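Local coordinates for protein peptidoglycan glycosyltransferase (Burkholderia ambifaria, PDB 5UY7) that is a member of the bacterial penicillin-binding proteins, pairing a dimerisation domain with a domain of the beta-lactamase-like fold, at residues K273-S278 / R395-I400; M437-V442 / G455-G460. One frame throughout, in Å; residues are numbered along the deposited sequence. Where two conformers were deposited one is given.

Contact 1 of 2, residues K273-S278 / R395-I400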
# COMPACT_ATOMS: atom_id res chain seq x y z
N LYS A 273 -6.53 -3.67 1.31
CA LYS A 273 -7.23 -4.79 0.67
C LYS A 273 -6.26 -5.85 0.16
O LYS A 273 -6.58 -7.05 0.30
CB LYS A 273 -8.14 -4.26 -0.45
CG LYS A 273 -9.33 -3.49 0.11
CD LYS A 273 -10.09 -2.66 -0.94
CE LYS A 273 -11.30 -2.03 -0.29
NZ LYS A 273 -11.95 -0.93 -1.10
N PRO A 274 -5.09 -5.52 -0.39
CA PRO A 274 -4.16 -6.59 -0.80
C PRO A 274 -3.68 -7.45 0.34
O PRO A 274 -3.33 -8.61 0.10
CB PRO A 274 -3.00 -5.81 -1.44
CG PRO A 274 -3.66 -4.59 -1.97
CD PRO A 274 -4.64 -4.21 -0.92
N PHE A 275 -3.63 -6.94 1.58
CA PHE A 275 -3.17 -7.77 2.69
C PHE A 275 -4.27 -8.71 3.16
O PHE A 275 -3.98 -9.85 3.55
CB PHE A 275 -2.67 -6.90 3.85
CG PHE A 275 -1.42 -6.15 3.51
CD1 PHE A 275 -0.22 -6.82 3.36
CD2 PHE A 275 -1.45 -4.78 3.30
CE1 PHE A 275 0.94 -6.14 3.01
CE2 PHE A 275 -0.29 -4.09 2.95
CZ PHE A 275 0.91 -4.78 2.81
N THR A 276 -5.52 -8.25 3.14
CA THR A 276 -6.64 -9.15 3.40
C THR A 276 -6.60 -10.35 2.45
O THR A 276 -6.71 -11.50 2.88
CB THR A 276 -7.96 -8.40 3.22
OG1 THR A 276 -8.01 -7.32 4.17
CG2 THR A 276 -9.15 -9.32 3.46
N VAL A 277 -6.40 -10.07 1.16
CA VAL A 277 -6.36 -11.11 0.16
C VAL A 277 -5.10 -11.95 0.32
O VAL A 277 -5.15 -13.19 0.25
CB VAL A 277 -6.46 -10.49 -1.25
CG1 VAL A 277 -6.05 -11.50 -2.31
CG2 VAL A 277 -7.88 -10.00 -1.48
N SER A 278 -3.94 -11.30 0.55
CA SER A 278 -2.70 -12.05 0.75
C SER A 278 -2.86 -13.10 1.85
O SER A 278 -2.46 -14.26 1.69
CB SER A 278 -1.55 -11.11 1.11
OG SER A 278 -1.19 -10.28 0.02
N ARG A 395 6.81 0.11 4.23
CA ARG A 395 7.50 -1.09 4.70
C ARG A 395 6.65 -2.33 4.49
O ARG A 395 7.14 -3.37 4.01
CB ARG A 395 7.88 -0.94 6.17
CG ARG A 395 8.50 -2.18 6.78
CD ARG A 395 8.90 -1.94 8.24
NE ARG A 395 7.78 -1.48 9.05
CZ ARG A 395 7.87 -1.09 10.32
NH1 ARG A 395 9.05 -1.09 10.93
NH2 ARG A 395 6.79 -0.69 10.97
N ALA A 396 5.36 -2.25 4.84
CA ALA A 396 4.48 -3.40 4.66
C ALA A 396 4.44 -3.86 3.20
O ALA A 396 4.44 -5.07 2.93
CB ALA A 396 3.07 -3.06 5.15
N TYR A 397 4.42 -2.92 2.25
CA TYR A 397 4.35 -3.33 0.84
C TYR A 397 5.63 -4.00 0.36
O TYR A 397 5.59 -4.71 -0.65
CB TYR A 397 3.98 -2.13 -0.05
CG TYR A 397 2.47 -2.05 -0.29
CD1 TYR A 397 1.60 -1.70 0.74
CD2 TYR A 397 1.93 -2.38 -1.53
CE1 TYR A 397 0.22 -1.66 0.54
CE2 TYR A 397 0.55 -2.34 -1.74
CZ TYR A 397 -0.29 -1.97 -0.70
OH TYR A 397 -1.66 -1.95 -0.92
N THR A 398 6.75 -3.83 1.07
CA THR A 398 7.94 -4.58 0.67
C THR A 398 7.72 -6.07 0.86
O THR A 398 8.36 -6.86 0.18
CB THR A 398 9.22 -4.14 1.43
OG1 THR A 398 9.13 -4.49 2.83
CG2 THR A 398 9.48 -2.63 1.24
N ALA A 399 6.81 -6.47 1.76
CA ALA A 399 6.54 -7.90 1.92
C ALA A 399 5.93 -8.47 0.66
O ALA A 399 6.24 -9.60 0.27
CB ALA A 399 5.61 -8.13 3.12
N ILE A 400 5.08 -7.70 -0.02
CA ILE A 400 4.49 -8.18 -1.26
C ILE A 400 5.51 -8.10 -2.38
O ILE A 400 5.55 -8.97 -3.26
CB ILE A 400 3.22 -7.36 -1.58
CG1 ILE A 400 2.14 -7.68 -0.53
CG2 ILE A 400 2.72 -7.63 -3.01
CD1 ILE A 400 0.94 -6.74 -0.63
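Phe275 and Tyr397 meet between two helices, 273-278 and 395-400, whose axes come no nearer than 11.1 Å and are inclined at 42°, a separation that large side chains have to span. Phe275 does most of the spanning. Its chi1 (-67°) sets CG anti to the carbonyl carbon; the CZ end of the ring meets the second helix. There CZ lies 3.6 Å from Ala396 CB, and the carbonyl oxygen of Ala396 sits at the ring edge, close to the ring plane, 3.5 Å from CZ. Phe275 also turns an edge toward the face of Tyr397 in an offset T-shaped pair, with centroids 5.2 Å apart and planes at 84°; Phe275 CE2 and Tyr397 CE1 are the nearest atoms. Ile400 adds an off-centre CH-pi contact, its CD1 lying 4.2 Å from the Phe275 ring centroid.

The same Ile400 methyl touches Pro274 CB at 4.1 Å. Pro274 CG rests 3.5 Å from Tyr397 OH, whose polar partner is the carbonyl oxygen of Ile271, just before 273-278. Ser278 is turned back on its own helix: OG gives a 2.7 Å hydrogen bond to Pro274 O, and Ser278 N reaches that oxygen from the opposite face of the carbonyl plane.

Helix 273-282 starts with Lys273, consistent with the SxxK motif of this family; Lys273 NZ is hydrogen-bonded to Ser270 OG, Ser324 O and Asn326 OD1, while the end of the Phe275 ring reaches 390-401. The two six-residue segments thus meet through aromatic and aliphatic contacts, the Phe275 edge probably favoured electrostatically beside the Ala396 carbonyl. Ser278 OG is satisfied within its own helix, whereas the tyrosine hydroxyl adds a polar tie across to Ile271 O.

Contact 2 of 2, residues M437-V442 / G455-G460; sequences MLETVV and GYRVGG
Glu439 and Arg457 form the charged part of this contact, a salt bridge with two hydrogen bonds. Arg457 offers its guanidinium side-on, nearly coplanar with the carboxylate, one nitrogen to each oxygen: NE to Glu439 OE1 at 2.9 Å, and NH2 to Glu439 OE2 at 2.7 Å along a nearly straight N-H direction (173°). OE2 uses its syn lone pair, whereas NE meets OE1 on the syn side but 29° out of the carboxylate plane. The Arg457 chain bends at chi3 (54°), which places NE. Its NH1 makes a further salt bridge to a sulfate ion, likely a crystallisation additive.

Gly459 has only a bare CA against the helix, 3.3 Å from Leu438 O, and this allows its CA to approach that of Glu439 to 4.1 Å. Beside it, Glu439 CA makes a CA-H...O contact with Val458 O at 3.4 Å. Helix 428-442 here lies against the start of 459-466, an outermost strand of the five-stranded antiparallel sheet; that strand runs straight on into Lys461, consistent with the K(T/S)G-type motif of penicillin-binding proteins.

Among the aliphatic groups, Val442 CG2 meets Val458 CG2 at 4.1 Å, the two side chains crossing at about a right angle.

In a methyl-to-carbonyl contact, the Val441 side chain covers Gly460 O, with CG1 3.3 Å from this buried oxygen, which has no hydrogen-bonding partner in the model.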
# COMPACT_ATOMS: atom_id res chain seq x y z
N MET A 437 -2.27 -9.40 -9.17
CA MET A 437 -3.52 -8.67 -8.93
C MET A 437 -3.28 -7.17 -8.87
O MET A 437 -4.10 -6.38 -9.35
CB MET A 437 -4.17 -9.17 -7.64
CG MET A 437 -4.55 -10.64 -7.69
SD MET A 437 -5.14 -11.13 -6.07
CE MET A 437 -5.43 -12.89 -6.33
N LEU A 438 -2.16 -6.75 -8.27
CA LEU A 438 -1.90 -5.31 -8.16
C LEU A 438 -1.72 -4.66 -9.53
O LEU A 438 -2.05 -3.48 -9.70
CB LEU A 438 -0.66 -5.06 -7.30
CG LEU A 438 -0.80 -5.32 -5.80
CD1 LEU A 438 0.54 -5.05 -5.13
CD2 LEU A 438 -1.91 -4.47 -5.15
N GLU A 439 -1.20 -5.39 -10.51
CA GLU A 439 -1.10 -4.84 -11.86
C GLU A 439 -2.47 -4.53 -12.44
O GLU A 439 -2.61 -3.58 -13.22
CB GLU A 439 -0.38 -5.81 -12.80
CG GLU A 439 1.07 -6.02 -12.52
CD GLU A 439 1.76 -6.79 -13.65
OE1 GLU A 439 1.78 -6.29 -14.80
OE2 GLU A 439 2.24 -7.91 -13.38
N THR A 440 -3.49 -5.33 -12.10
CA THR A 440 -4.81 -5.09 -12.69
C THR A 440 -5.43 -3.80 -12.19
O THR A 440 -6.34 -3.27 -12.84
CB THR A 440 -5.77 -6.26 -12.44
OG1 THR A 440 -6.19 -6.29 -11.06
CG2 THR A 440 -5.13 -7.60 -12.83
N VAL A 441 -4.94 -3.27 -11.06
CA VAL A 441 -5.49 -2.06 -10.48
C VAL A 441 -5.30 -0.86 -11.41
O VAL A 441 -6.15 0.03 -11.48
CB VAL A 441 -4.84 -1.80 -9.11
CG1 VAL A 441 -5.25 -0.43 -8.57
CG2 VAL A 441 -5.19 -2.91 -8.11
N VAL A 442 -4.17 -0.82 -12.13
CA VAL A 442 -3.84 0.34 -12.96
C VAL A 442 -4.12 0.09 -14.43
O VAL A 442 -4.00 1.03 -15.24
CB VAL A 442 -2.37 0.76 -12.76
CG1 VAL A 442 -2.09 1.01 -11.29
CG2 VAL A 442 -1.43 -0.28 -13.35
N GLY A 455 5.30 2.56 -20.27
CA GLY A 455 6.52 1.81 -20.51
C GLY A 455 6.88 0.77 -19.47
O GLY A 455 7.80 -0.02 -19.70
N TYR A 456 6.19 0.74 -18.33
CA TYR A 456 6.57 -0.16 -17.24
C TYR A 456 5.35 -0.84 -16.65
O TYR A 456 4.35 -0.18 -16.36
CB TYR A 456 7.31 0.59 -16.13
CG TYR A 456 8.63 1.15 -16.58
CD1 TYR A 456 9.78 0.36 -16.53
CD2 TYR A 456 8.74 2.44 -17.08
CE1 TYR A 456 10.98 0.85 -16.94
CE2 TYR A 456 9.95 2.94 -17.51
CZ TYR A 456 11.08 2.14 -17.43
OH TYR A 456 12.29 2.63 -17.84
N ARG A 457 5.46 -2.15 -16.44
CA ARG A 457 4.47 -2.83 -15.62
C ARG A 457 4.63 -2.42 -14.17
O ARG A 457 5.72 -2.56 -13.60
CB ARG A 457 4.64 -4.34 -15.76
CG ARG A 457 4.33 -4.83 -17.16
CD ARG A 457 4.74 -6.27 -17.33
NE ARG A 457 4.15 -7.13 -16.31
CZ ARG A 457 4.47 -8.41 -16.16
NH1 ARG A 457 5.35 -8.98 -16.97
NH2 ARG A 457 3.90 -9.13 -15.18
N VAL A 458 3.55 -1.92 -13.56
CA VAL A 458 3.55 -1.50 -12.16
C VAL A 458 2.26 -1.99 -11.52
O VAL A 458 1.33 -2.45 -12.19
CB VAL A 458 3.68 0.03 -11.99
CG1 VAL A 458 4.92 0.55 -12.73
CG2 VAL A 458 2.40 0.73 -12.45
N GLY A 459 2.20 -1.88 -10.19
CA GLY A 459 0.96 -2.18 -9.50
C GLY A 459 0.98 -1.54 -8.13
O GLY A 459 2.05 -1.23 -7.59
N GLY A 460 -0.21 -1.34 -7.58
CA GLY A 460 -0.32 -0.72 -6.27
C GLY A 460 -1.77 -0.48 -5.93
O GLY A 460 -2.68 -0.94 -6.63

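Both segments of contact 1 precede those of contact 2 along the chain, and the contact centres lie about 14 Å apart within one penicillin-binding-protein domain. Helix 428-442 connects them directly: Leu438 CD2 touches Pro274 CG at 3.6 Å, Leu438 CD1 touches Ile400 CG2, and Met437 SD packs on Val277 CG1. The sheet supplies a second connection, since Tyr397 and Ile400 lean on strand 477-485, which pairs with strand 459-466 of contact 2. Helix 428-442 thus lies between helix 273-282, which begins with the apparent SxxK lysine, and the edge strand 459-466, which leads to the apparent K(T/S)G lysine, and touches both.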